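Glucuronoarabinoxylan endo-1,4-beta-xylanase (Clostridium papyrosolvens, PDB 4FMV) probably cleaves internal beta-1,4 linkages of xylan or related plant cell-wall polysaccharides, this chain being the catalytic GH30 part of a longer modular enzyme. Local coordinates at residues G272-T275 against T279-K282; S36-L41 against W265-P270; K248-S253 against A284-Q289. One frame throughout, in Å; residues are numbered along the deposited sequence.

Overall arrangement
From the N terminus the chain first reaches helix 31-40, the first helix of the (beta/alpha)8 barrel. Contact 2 closes a loop of more than 220 residues, from 36-41 to 265-270, joining this helix to the chain leaving the last barrel strand, 261-266. Before that loop closes, contact 3 opens on helix 240-255; it closes on helix 282-291, so contacts 2 and 3 cross. Contact 1 follows contact 2 in series, folding 272-275 back on 279-282 between strand 261-266 and helix 282-291, and is nested inside contact 3. Ala274 N probably bonds to Ile267 O, linking contacts 1 and 2; Leu37 and Leu41 on Ala284 link contacts 2 and 3.

Contact 1. Residues G272-T275 against T279-K282; sequences GLAT and TIYK
With chi1 at -65°, Tyr281 has CG beside its backbone N, which brings the ring back across the backbone of Leu273 and Ala274, while a chi1 of 68° in Thr275 tucks OG1 between its own N and carbonyl carbon and points it at the N-H of Thr279. The two segments run antiparallel here. Ala274 and Ile280 form a single beta bridge as a non-hydrogen-bonded pair, their CA atoms 4.4 Å apart, and the backbone bonds lie to either side of them. The first runs from Tyr281 N to Leu273 O at 2.9 Å and is nearly straight. The second, more bent, joins Thr275 N to Thr279 O, also at 2.9 Å. A third bond closes the turn when Thr279 N gives its hydrogen to Thr275 OG1 at 3.2 Å, and that hydroxyl also pairs with Ser277 OG. Threonine suits this place because its two branches divide the work: OG1 takes the amide, whereas CG2 lies 3.5 Å from Tyr281 OH. Ala274 CB lies 3.2 Å from Thr279 O, and because the side chain ends there, Ile280 CD1 can pack beside that oxygen, 3.9 Å from the same CB. Tyr281 covers the bridge with a broad flat group. One ring face lies over Ala274 CA, offset toward the rim, and Gly272 O comes to the ring edge near its plane, 3.4 Å from CD2. The hairpin-like fold belongs to the loop leading from the last barrel strand into helix 282-291, on the side where barrels of this kind carry their active sites. Its chemistry is mainly backbone to backbone: three N-H groups are paired inside one short loop, two of them at Thr275 and Thr279, which should hold the turn between the segments in a defined shape.

Contact 2. Residues S36-L41 against W265-P270; sequences SLYGDL and WWITWP
Ile267 meets Leu37 and Tyr38 with its branched side chain, which can be followed outward from CB. At CB, directed toward helix 31-40, the chain forks. CG2, the branch anti to the backbone N, presses on Leu37 CD1 at 3.5 Å, tighter than usual for two methyl carbons. CG1, the other branch, lies 4.0 Å from the same Leu37 CD1, and the terminal CD1 of Ile267 passes it at 4.1 Å. One leucine methyl is thus held in the fork of a beta-branched residue, the two side chains meeting tip to tip. In the (beta/alpha)8 barrel this is where the chain leaves the last strand, 261-266, and comes against the C-terminal part of the first helix. Ile267 also touches Ala21 of strand 11-22, the first strand of the barrel. At its tip, Ile267 CD1 reaches the edge of the Tyr38 ring, near the ring plane, 4.4 Å from CE1. The phenol lets Tyr38 be apolar along this edge and polar at its end, where OH is hydrogen-bonded to Ile45 O; the Tyr38 and Tyr43 rings pack edge-to-face. The other methyl of Leu37, CD2, packs on Ala284 of helix 282-291.

Contact 3. Residues K248-S253 against A284-Q289; sequences KEIHDS and AYVLGQ
Helices 240-255 and 282-291, the last two of the barrel, pass each other here, nearest at Ile250 and Leu287, whose CA atoms are 8.0 Å apart. Both segments are regular alpha-helix, each with its i to i+4 bonds: Ser253 N reaches Glu249 O at 2.8 Å, and Gly288 N reaches Ala284 O at 2.9 Å. Between the helices the work falls to apolar side chains. The side chain of Ile250 sets out toward the other helix, and its extended chain (chi2 169°) carries CD1 to Leu287 CD1 at 3.7 Å and to Val286 CG1 at 4.3 Å. Leu287 starts off to one side, but with CG anti to the backbone N its flexible arm brings CD1 back to that isoleucine tip, and the two side chains cross at about a right angle. Isoleucine suits its place because CG1-CD1 reaches across while the beta branch stays by its own helix; Val286 offers a short methyl near the backbone. Tyr262 of strand 261-266 is touched by both Ile250 and Leu287. Val286 also touches Ile243 and Met246 of helix 240-255. Ser253 OG bonds to Ile250 O at 2.7 Å, and Lys248 NZ makes a salt bridge of 2.6 Å with Asp252 OD2 on its syn lone pair, one turn along the same helix; Lys248 also makes a cation-pi contact with Tyr312. Glu249 is paired with Lys233 and with Tyr262 OH. Between the segments themselves the contact is therefore purely hydrophobic, made by three methyl groups, while Ser253, Lys248, Asp252 and Glu249 find their polar partners elsewhere; such an interface depends on shape and burial rather than on directional bonds.

Contact 1. Residues G272-T275 against T279-K282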
ATOM      1  N   GLY A 272       1.835  13.186   7.012  1.00 12.69           N
ATOM      2  CA  GLY A 272       1.034  11.990   7.219  1.00 12.17           C
ATOM      3  C   GLY A 272      -0.445  12.232   6.968  1.00 14.44           C
ATOM      4  O   GLY A 272      -0.811  13.031   6.103  1.00 16.82           O
ATOM      5  N   LEU A 273      -1.291  11.423   7.596  1.00 13.18           N
ATOM      6  CA  LEU A 273      -2.743  11.560   7.459  1.00  8.75           C
ATOM      7  C   LEU A 273      -3.550  12.182   8.612  1.00  8.73           C
ATOM      8  O   LEU A 273      -4.754  12.418   8.463  1.00  8.88           O
ATOM      9  CB  LEU A 273      -3.318  10.179   7.136  1.00  7.12           C
ATOM     10  CG  LEU A 273      -2.614   9.474   5.973  1.00  9.09           C
ATOM     11  CD1 LEU A 273      -3.122   8.040   5.834  1.00  8.49           C
ATOM     12  CD2 LEU A 273      -2.821  10.269   4.712  1.00  8.05           C
ATOM     13  N   ALA A 274      -2.923  12.444   9.748  1.00  6.67           N
ATOM     14  CA  ALA A 274      -3.726  12.832  10.918  1.00 11.64           C
ATOM     15  C   ALA A 274      -2.866  13.538  11.952  1.00 13.46           C
ATOM     16  O   ALA A 274      -1.640  13.422  11.897  1.00 12.75           O
ATOM     17  CB  ALA A 274      -4.368  11.600  11.528  1.00 11.47           C
ATOM     18  N   THR A 275      -3.473  14.257  12.900  1.00 11.89           N
ATOM     19  CA  THR A 275      -2.682  14.636  14.062  1.00 12.53           C
ATOM     20  C   THR A 275      -2.931  13.597  15.132  1.00 12.33           C
ATOM     21  O   THR A 275      -3.903  12.835  15.064  1.00  9.67           O
ATOM     22  CB  THR A 275      -3.091  16.023  14.630  1.00 14.84           C
ATOM     23  OG1 THR A 275      -4.403  15.953  15.189  1.00 15.27           O
ATOM     24  CG2 THR A 275      -3.054  17.121  13.555  1.00 12.68           C
ATOM     25  N   THR A 279      -7.358  14.925  14.500  1.00 11.00           N
ATOM     26  CA  THR A 279      -7.661  15.632  13.252  1.00  9.93           C
ATOM     27  C   THR A 279      -7.280  14.748  12.052  1.00 12.55           C
ATOM     28  O   THR A 279      -6.243  14.088  12.076  1.00  9.53           O
ATOM     29  CB  THR A 279      -6.892  16.974  13.180  1.00 10.59           C
ATOM     30  OG1 THR A 279      -7.360  17.858  14.217  1.00 10.21           O
ATOM     31  CG2 THR A 279      -7.095  17.642  11.821  1.00 14.03           C
ATOM     32  N   ILE A 280      -8.126  14.718  11.023  1.00 12.49           N
ATOM     33  CA  ILE A 280      -7.913  13.866   9.847  1.00 12.00           C
ATOM     34  C   ILE A 280      -7.714  14.725   8.597  1.00 12.06           C
ATOM     35  O   ILE A 280      -8.576  15.531   8.264  1.00 13.28           O
ATOM     36  CB  ILE A 280      -9.134  12.936   9.616  1.00  6.06           C
ATOM     37  CG1 ILE A 280      -9.379  12.056  10.850  1.00  7.13           C
ATOM     38  CG2 ILE A 280      -8.924  12.049   8.374  1.00  5.81           C
ATOM     39  CD1 ILE A 280      -8.251  11.109  11.176  1.00  6.61           C
ATOM     40  N   TYR A 281      -6.592  14.547   7.908  1.00  9.47           N
ATOM     41  CA  TYR A 281      -6.240  15.377   6.764  1.00 10.30           C
ATOM     42  C   TYR A 281      -6.981  14.987   5.501  1.00  9.95           C
ATOM     43  O   TYR A 281      -7.420  13.850   5.347  1.00 10.65           O
ATOM     44  CB  TYR A 281      -4.743  15.301   6.484  1.00 12.43           C
ATOM     45  CG  TYR A 281      -3.873  15.876   7.575  1.00 11.22           C
ATOM     46  CD1 TYR A 281      -4.290  16.967   8.344  1.00 13.18           C
ATOM     47  CD2 TYR A 281      -2.638  15.328   7.839  1.00  8.25           C
ATOM     48  CE1 TYR A 281      -3.461  17.501   9.338  1.00 13.55           C
ATOM     49  CE2 TYR A 281      -1.820  15.840   8.819  1.00 11.71           C
ATOM     50  CZ  TYR A 281      -2.226  16.922   9.567  1.00 12.03           C
ATOM     51  OH  TYR A 281      -1.367  17.409  10.538  1.00 13.93           O
ATOM     52  N   LYS A 282      -7.113  15.942   4.593  1.00  7.67           N
ATOM     53  CA  LYS A 282      -7.775  15.672   3.317  1.00  8.68           C
ATOM     54  C   LYS A 282      -7.172  14.467   2.595  1.00  8.47           C
ATOM     55  O   LYS A 282      -7.907  13.660   2.027  1.00  7.45           O
ATOM     56  CB  LYS A 282      -7.760  16.914   2.425  1.00  8.40           C
ATOM     57  CG  LYS A 282      -8.557  16.758   1.125  1.00  7.98           C
ATOM     58  CD  LYS A 282      -8.728  18.135   0.457  1.00 10.06           C
ATOM     59  CE  LYS A 282      -9.522  19.074   1.377  1.00 12.47           C
ATOM     60  NZ  LYS A 282     -10.950  18.636   1.419  1.00 11.84           N
TER

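Contact 2. Residues S36-L41 against W265-P270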
ATOM      1  N   SER A  36     -11.062   6.425  13.202  1.00 11.55           N
ATOM      2  CA  SER A  36     -11.318   7.298  12.058  1.00 10.28           C
ATOM      3  C   SER A  36     -10.783   6.670  10.773  1.00 10.77           C
ATOM      4  O   SER A  36     -11.475   6.636   9.753  1.00 12.71           O
ATOM      5  CB  SER A  36     -10.686   8.680  12.267  1.00  9.83           C
ATOM      6  OG  SER A  36     -11.315   9.394  13.327  1.00 10.92           O
ATOM      7  N   LEU A  37      -9.540   6.197  10.823  1.00  9.09           N
ATOM      8  CA  LEU A  37      -8.876   5.673   9.630  1.00 10.75           C
ATOM      9  C   LEU A  37      -9.308   4.255   9.272  1.00  9.93           C
ATOM     10  O   LEU A  37      -9.583   3.951   8.098  1.00  8.57           O
ATOM     11  CB  LEU A  37      -7.354   5.715   9.818  1.00  8.22           C
ATOM     12  CG  LEU A  37      -6.781   7.135   9.917  1.00 11.28           C
ATOM     13  CD1 LEU A  37      -5.290   7.085   9.887  1.00 14.96           C
ATOM     14  CD2 LEU A  37      -7.304   8.002   8.752  1.00 12.06           C
ATOM     15  N   TYR A  38      -9.292   3.375  10.271  1.00  7.25           N
ATOM     16  CA  TYR A  38      -9.638   1.979  10.051  1.00  8.02           C
ATOM     17  C   TYR A  38     -11.125   1.659  10.080  1.00 13.31           C
ATOM     18  O   TYR A  38     -11.552   0.738   9.380  1.00 11.81           O
ATOM     19  CB  TYR A  38      -8.746   1.032  10.884  1.00  6.69           C
ATOM     20  CG  TYR A  38      -7.351   1.075  10.293  1.00 10.72           C
ATOM     21  CD1 TYR A  38      -6.515   2.181  10.508  1.00 10.36           C
ATOM     22  CD2 TYR A  38      -6.912   0.082   9.425  1.00 10.94           C
ATOM     23  CE1 TYR A  38      -5.255   2.264   9.925  1.00  9.56           C
ATOM     24  CE2 TYR A  38      -5.648   0.160   8.830  1.00 10.31           C
ATOM     25  CZ  TYR A  38      -4.832   1.249   9.085  1.00 10.27           C
ATOM     26  OH  TYR A  38      -3.590   1.327   8.488  1.00  8.96           O
ATOM     27  N   GLY A  39     -11.888   2.303  10.970  1.00 14.25           N
ATOM     28  CA  GLY A  39     -13.346   2.266  10.865  1.00 13.72           C
ATOM     29  C   GLY A  39     -14.090   3.129   9.854  1.00 12.21           C
ATOM     30  O   GLY A  39     -14.618   2.608   8.868  1.00 12.20           O
ATOM     31  N   ASP A  40     -13.980   4.455  10.002  1.00 10.91           N
ATOM     32  CA  ASP A  40     -14.749   5.412   9.200  1.00 10.43           C
ATOM     33  C   ASP A  40     -14.307   5.343   7.748  1.00 10.06           C
ATOM     34  O   ASP A  40     -15.148   5.248   6.873  1.00 12.25           O
ATOM     35  CB  ASP A  40     -14.570   6.876   9.681  1.00 14.66           C
ATOM     36  CG  ASP A  40     -15.236   7.151  11.039  1.00 16.10           C
ATOM     37  OD1 ASP A  40     -16.046   6.323  11.491  1.00 18.32           O
ATOM     38  OD2 ASP A  40     -14.947   8.197  11.651  1.00 15.37           O
ATOM     39  N   LEU A  41     -12.998   5.430   7.506  1.00  6.91           N
ATOM     40  CA  LEU A  41     -12.471   5.371   6.141  1.00 11.15           C
ATOM     41  C   LEU A  41     -12.145   3.959   5.651  1.00 11.20           C
ATOM     42  O   LEU A  41     -11.681   3.783   4.520  1.00 11.56           O
ATOM     43  CB  LEU A  41     -11.238   6.258   5.980  1.00 10.12           C
ATOM     44  CG  LEU A  41     -11.425   7.708   6.417  1.00 14.31           C
ATOM     45  CD1 LEU A  41     -10.194   8.554   6.108  1.00 16.24           C
ATOM     46  CD2 LEU A  41     -12.669   8.329   5.807  1.00 13.15           C
ATOM     47  N   TRP A 265       2.446   6.244   3.689  1.00  7.58           N
ATOM     48  CA  TRP A 265       3.450   6.365   4.735  1.00  8.39           C
ATOM     49  C   TRP A 265       2.752   6.689   6.088  1.00 11.48           C
ATOM     50  O   TRP A 265       1.588   6.316   6.297  1.00 12.44           O
ATOM     51  CB  TRP A 265       4.523   7.381   4.310  1.00  7.06           C
ATOM     52  CG  TRP A 265       5.659   7.623   5.261  1.00  9.90           C
ATOM     53  CD1 TRP A 265       6.289   8.820   5.476  1.00 10.73           C
ATOM     54  CD2 TRP A 265       6.319   6.669   6.118  1.00 11.60           C
ATOM     55  NE1 TRP A 265       7.285   8.672   6.413  1.00 10.72           N
ATOM     56  CE2 TRP A 265       7.324   7.364   6.824  1.00 12.29           C
ATOM     57  CE3 TRP A 265       6.154   5.304   6.361  1.00 11.69           C
ATOM     58  CZ2 TRP A 265       8.156   6.740   7.757  1.00 13.26           C
ATOM     59  CZ3 TRP A 265       6.987   4.682   7.289  1.00  9.79           C
ATOM     60  CH2 TRP A 265       7.973   5.402   7.974  1.00  9.09           C
ATOM     61  N   TRP A 266       3.516   7.162   7.065  1.00  8.21           N
ATOM     62  CA  TRP A 266       3.074   7.218   8.450  1.00  6.35           C
ATOM     63  C   TRP A 266       1.875   8.115   8.784  1.00 11.24           C
ATOM     64  O   TRP A 266       1.547   9.075   8.065  1.00  9.68           O
ATOM     65  CB  TRP A 266       4.272   7.526   9.373  1.00  7.35           C
ATOM     66  CG  TRP A 266       4.997   8.816   9.090  1.00 10.75           C
ATOM     67  CD1 TRP A 266       4.605   9.837   8.250  1.00 12.66           C
ATOM     68  CD2 TRP A 266       6.263   9.215   9.639  1.00 13.96           C
ATOM     69  NE1 TRP A 266       5.548  10.847   8.258  1.00 12.79           N
ATOM     70  CE2 TRP A 266       6.574  10.487   9.098  1.00 14.37           C
ATOM     71  CE3 TRP A 266       7.158   8.621  10.533  1.00 15.90           C
ATOM     72  CZ2 TRP A 266       7.738  11.173   9.434  1.00 14.53           C
ATOM     73  CZ3 TRP A 266       8.324   9.300  10.864  1.00 17.32           C
ATOM     74  CH2 TRP A 266       8.599  10.568  10.318  1.00 17.35           C
ATOM     75  N   ILE A 267       1.209   7.783   9.894  1.00 10.59           N
ATOM     76  CA  ILE A 267      -0.088   8.368  10.186  1.00 10.03           C
ATOM     77  C   ILE A 267      -0.045   9.703  10.924  1.00 11.65           C
ATOM     78  O   ILE A 267      -0.493  10.710  10.362  1.00 13.26           O
ATOM     79  CB  ILE A 267      -1.048   7.399  10.916  1.00 11.18           C
ATOM     80  CG1 ILE A 267      -1.423   6.226   9.999  1.00  8.14           C
ATOM     81  CG2 ILE A 267      -2.296   8.147  11.340  1.00  6.66           C
ATOM     82  CD1 ILE A 267      -1.864   4.959  10.767  1.00  6.54           C
ATOM     83  N   THR A 268       0.467   9.779  12.149  1.00 10.12           N
ATOM     84  CA  THR A 268       0.218  11.073  12.773  1.00  9.88           C
ATOM     85  C   THR A 268       1.469  11.927  12.670  1.00  8.85           C
ATOM     86  O   THR A 268       2.161  12.178  13.651  1.00 10.29           O
ATOM     87  CB  THR A 268      -0.045  10.788  14.276  1.00 15.95           C
ATOM     88  OG1 THR A 268       0.948   9.864  14.760  1.00 10.95           O
ATOM     89  CG2 THR A 268      -1.420  10.111  14.458  1.00 12.52           C
ATOM     90  N   TRP A 269       1.531  12.608  11.536  1.00 10.25           N
ATOM     91  CA  TRP A 269       2.648  13.457  11.126  1.00 12.82           C
ATOM     92  C   TRP A 269       2.078  14.479  10.154  1.00 13.73           C
ATOM     93  O   TRP A 269       1.090  14.175   9.499  1.00 17.29           O
ATOM     94  CB  TRP A 269       3.726  12.604  10.467  1.00 11.54           C
ATOM     95  CG  TRP A 269       4.435  11.713  11.446  1.00 15.22           C
ATOM     96  CD1 TRP A 269       4.111  10.427  11.789  1.00 16.47           C
ATOM     97  CD2 TRP A 269       5.598  12.049  12.209  1.00 17.88           C
ATOM     98  NE1 TRP A 269       4.998   9.947  12.729  1.00 18.19           N
ATOM     99  CE2 TRP A 269       5.929  10.918  12.991  1.00 18.93           C
ATOM    100  CE3 TRP A 269       6.395  13.196  12.304  1.00 19.97           C
ATOM    101  CZ2 TRP A 269       7.016  10.906  13.858  1.00 19.90           C
ATOM    102  CZ3 TRP A 269       7.476  13.182  13.172  1.00 22.83           C
ATOM    103  CH2 TRP A 269       7.776  12.045  13.933  1.00 22.19           C
ATOM    104  N   PRO A 270       2.712  15.650  10.007  1.00 14.26           N
ATOM    105  CA  PRO A 270       2.257  16.664   9.042  1.00 15.86           C
ATOM    106  C   PRO A 270       2.228  16.193   7.578  1.00 16.49           C
ATOM    107  O   PRO A 270       1.325  16.593   6.837  1.00 14.42           O
ATOM    108  CB  PRO A 270       3.294  17.774   9.199  1.00 18.29           C
ATOM    109  CG  PRO A 270       3.757  17.646  10.639  1.00 19.39           C
ATOM    110  CD  PRO A 270       3.770  16.166  10.902  1.00 17.71           C
TER

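Contact 3. Residues K248-S253 against A284-Q289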
ATOM      1  N   LYS A 248      -4.321  10.792  -8.568  1.00 13.23           N
ATOM      2  CA  LYS A 248      -3.850  10.245  -9.835  1.00  7.76           C
ATOM      3  C   LYS A 248      -2.847   9.094  -9.663  1.00  7.99           C
ATOM      4  O   LYS A 248      -2.914   8.106 -10.373  1.00 10.84           O
ATOM      5  CB  LYS A 248      -3.268  11.348 -10.709  1.00 12.49           C
ATOM      6  CG  LYS A 248      -2.423  10.816 -11.890  1.00 18.28           C
ATOM      7  CD  LYS A 248      -3.152  10.818 -13.205  1.00 21.04           C
ATOM      8  CE  LYS A 248      -2.163  11.023 -14.373  1.00 21.96           C
ATOM      9  NZ  LYS A 248      -0.994  10.074 -14.399  1.00 19.77           N
ATOM     10  N   GLU A 249      -1.905   9.218  -8.737  1.00 10.05           N
ATOM     11  CA  GLU A 249      -0.946   8.135  -8.517  1.00 11.58           C
ATOM     12  C   GLU A 249      -1.585   6.823  -8.039  1.00 11.37           C
ATOM     13  O   GLU A 249      -1.185   5.725  -8.459  1.00 10.92           O
ATOM     14  CB  GLU A 249       0.131   8.560  -7.526  1.00 12.27           C
ATOM     15  CG  GLU A 249       1.200   7.495  -7.343  1.00 11.32           C
ATOM     16  CD  GLU A 249       2.352   8.023  -6.533  1.00 12.56           C
ATOM     17  OE1 GLU A 249       3.128   8.846  -7.053  1.00 16.22           O
ATOM     18  OE2 GLU A 249       2.466   7.632  -5.373  1.00 14.50           O
ATOM     19  N   ILE A 250      -2.584   6.908  -7.171  1.00  5.79           N
ATOM     20  CA  ILE A 250      -3.243   5.671  -6.763  1.00  5.52           C
ATOM     21  C   ILE A 250      -3.933   5.029  -7.965  1.00  8.53           C
ATOM     22  O   ILE A 250      -3.848   3.819  -8.168  1.00 11.54           O
ATOM     23  CB  ILE A 250      -4.239   5.877  -5.598  1.00  7.86           C
ATOM     24  CG1 ILE A 250      -3.523   6.501  -4.394  1.00  5.17           C
ATOM     25  CG2 ILE A 250      -4.861   4.545  -5.204  1.00 10.06           C
ATOM     26  CD1 ILE A 250      -4.484   6.991  -3.266  1.00  4.54           C
ATOM     27  N   HIS A 251      -4.594   5.849  -8.772  1.00 11.34           N
ATOM     28  CA  HIS A 251      -5.163   5.382 -10.037  1.00 12.50           C
ATOM     29  C   HIS A 251      -4.100   4.682 -10.878  1.00 11.96           C
ATOM     30  O   HIS A 251      -4.324   3.575 -11.378  1.00 11.69           O
ATOM     31  CB  HIS A 251      -5.772   6.565 -10.805  1.00 12.74           C
ATOM     32  CG  HIS A 251      -6.037   6.281 -12.251  1.00 12.88           C
ATOM     33  ND1 HIS A 251      -7.289   5.949 -12.726  1.00 11.39           N
ATOM     34  CD2 HIS A 251      -5.213   6.288 -13.325  1.00 12.00           C
ATOM     35  CE1 HIS A 251      -7.222   5.764 -14.035  1.00 11.13           C
ATOM     36  NE2 HIS A 251      -5.977   5.961 -14.424  1.00 10.36           N
ATOM     37  N   ASP A 252      -2.935   5.313 -11.023  1.00 12.38           N
ATOM     38  CA  ASP A 252      -1.868   4.765 -11.874  1.00 10.15           C
ATOM     39  C   ASP A 252      -1.332   3.444 -11.296  1.00 10.59           C
ATOM     40  O   ASP A 252      -1.024   2.512 -12.030  1.00 11.57           O
ATOM     41  CB  ASP A 252      -0.726   5.783 -12.043  1.00 12.44           C
ATOM     42  CG  ASP A 252      -1.075   6.939 -13.010  1.00 13.46           C
ATOM     43  OD1 ASP A 252      -1.834   6.720 -13.968  1.00 13.02           O
ATOM     44  OD2 ASP A 252      -0.579   8.077 -12.818  1.00 13.12           O
ATOM     45  N   SER A 253      -1.236   3.357  -9.974  1.00  9.91           N
ATOM     46  CA  SER A 253      -0.783   2.123  -9.325  1.00 11.22           C
ATOM     47  C   SER A 253      -1.760   0.974  -9.591  1.00 11.33           C
ATOM     48  O   SER A 253      -1.345  -0.171  -9.716  1.00 11.44           O
ATOM     49  CB  SER A 253      -0.629   2.312  -7.806  1.00 13.25           C
ATOM     50  OG  SER A 253      -1.893   2.320  -7.164  1.00 11.72           O
ATOM     51  N   ALA A 284      -6.099  11.792   3.758  1.00 13.53           N
ATOM     52  CA  ALA A 284      -6.664  10.547   4.294  1.00  9.83           C
ATOM     53  C   ALA A 284      -7.940  10.167   3.554  1.00  9.01           C
ATOM     54  O   ALA A 284      -8.184   8.994   3.285  1.00  9.49           O
ATOM     55  CB  ALA A 284      -6.947  10.678   5.809  1.00 10.12           C
ATOM     56  N   TYR A 285      -8.754  11.168   3.239  1.00 10.25           N
ATOM     57  CA  TYR A 285     -10.006  10.967   2.513  1.00 10.84           C
ATOM     58  C   TYR A 285      -9.758  10.601   1.040  1.00 12.99           C
ATOM     59  O   TYR A 285     -10.482   9.777   0.476  1.00  9.80           O
ATOM     60  CB  TYR A 285     -10.884  12.202   2.618  1.00 10.38           C
ATOM     61  CG  TYR A 285     -11.313  12.523   4.041  1.00 10.14           C
ATOM     62  CD1 TYR A 285     -12.440  11.927   4.596  1.00 11.10           C
ATOM     63  CD2 TYR A 285     -10.586  13.404   4.828  1.00  8.62           C
ATOM     64  CE1 TYR A 285     -12.845  12.217   5.896  1.00 12.50           C
ATOM     65  CE2 TYR A 285     -10.986  13.708   6.147  1.00 12.06           C
ATOM     66  CZ  TYR A 285     -12.110  13.102   6.668  1.00 13.25           C
ATOM     67  OH  TYR A 285     -12.528  13.382   7.950  1.00 17.63           O
ATOM     68  N   VAL A 286      -8.726  11.183   0.429  1.00 11.05           N
ATOM     69  CA  VAL A 286      -8.327  10.753  -0.914  1.00 10.56           C
ATOM     70  C   VAL A 286      -8.103   9.234  -0.916  1.00 10.57           C
ATOM     71  O   VAL A 286      -8.641   8.518  -1.762  1.00 10.92           O
ATOM     72  CB  VAL A 286      -7.035  11.434  -1.394  1.00  7.82           C
ATOM     73  CG1 VAL A 286      -6.526  10.749  -2.718  1.00  8.03           C
ATOM     74  CG2 VAL A 286      -7.246  12.940  -1.582  1.00  5.95           C
ATOM     75  N   LEU A 287      -7.313   8.736   0.031  1.00  9.86           N
ATOM     76  CA  LEU A 287      -7.071   7.296   0.101  1.00 10.10           C
ATOM     77  C   LEU A 287      -8.355   6.542   0.428  1.00 12.21           C
ATOM     78  O   LEU A 287      -8.580   5.431  -0.074  1.00 12.37           O
ATOM     79  CB  LEU A 287      -5.952   6.959   1.092  1.00 11.89           C
ATOM     80  CG  LEU A 287      -5.523   5.495   1.206  1.00 10.57           C
ATOM     81  CD1 LEU A 287      -4.942   5.013  -0.120  1.00  7.53           C
ATOM     82  CD2 LEU A 287      -4.484   5.328   2.318  1.00 11.48           C
ATOM     83  N   GLY A 288      -9.205   7.142   1.261  1.00 12.93           N
ATOM     84  CA  GLY A 288     -10.481   6.536   1.615  1.00 12.95           C
ATOM     85  C   GLY A 288     -11.460   6.335   0.460  1.00 12.78           C
ATOM     86  O   GLY A 288     -12.310   5.435   0.510  1.00 10.53           O
ATOM     87  N   GLN A 289     -11.377   7.188  -0.564  1.00  9.86           N
ATOM     88  CA  GLN A 289     -12.190   7.039  -1.771  1.00  9.84           C
ATOM     89  C   GLN A 289     -11.967   5.669  -2.392  1.00 12.36           C
ATOM     90  O   GLN A 289     -12.840   5.137  -3.107  1.00 12.75           O
ATOM     91  CB  GLN A 289     -11.808   8.107  -2.802  1.00  9.36           C
ATOM     92  CG  GLN A 289     -12.078   9.547  -2.372  1.00  7.58           C
ATOM     93  CD  GLN A 289     -13.533   9.949  -2.445  1.00 10.18           C
ATOM     94  OE1 GLN A 289     -13.935  10.945  -1.847  1.00 12.78           O
ATOM     95  NE2 GLN A 289     -14.333   9.188  -3.189  1.00  8.91           N
TER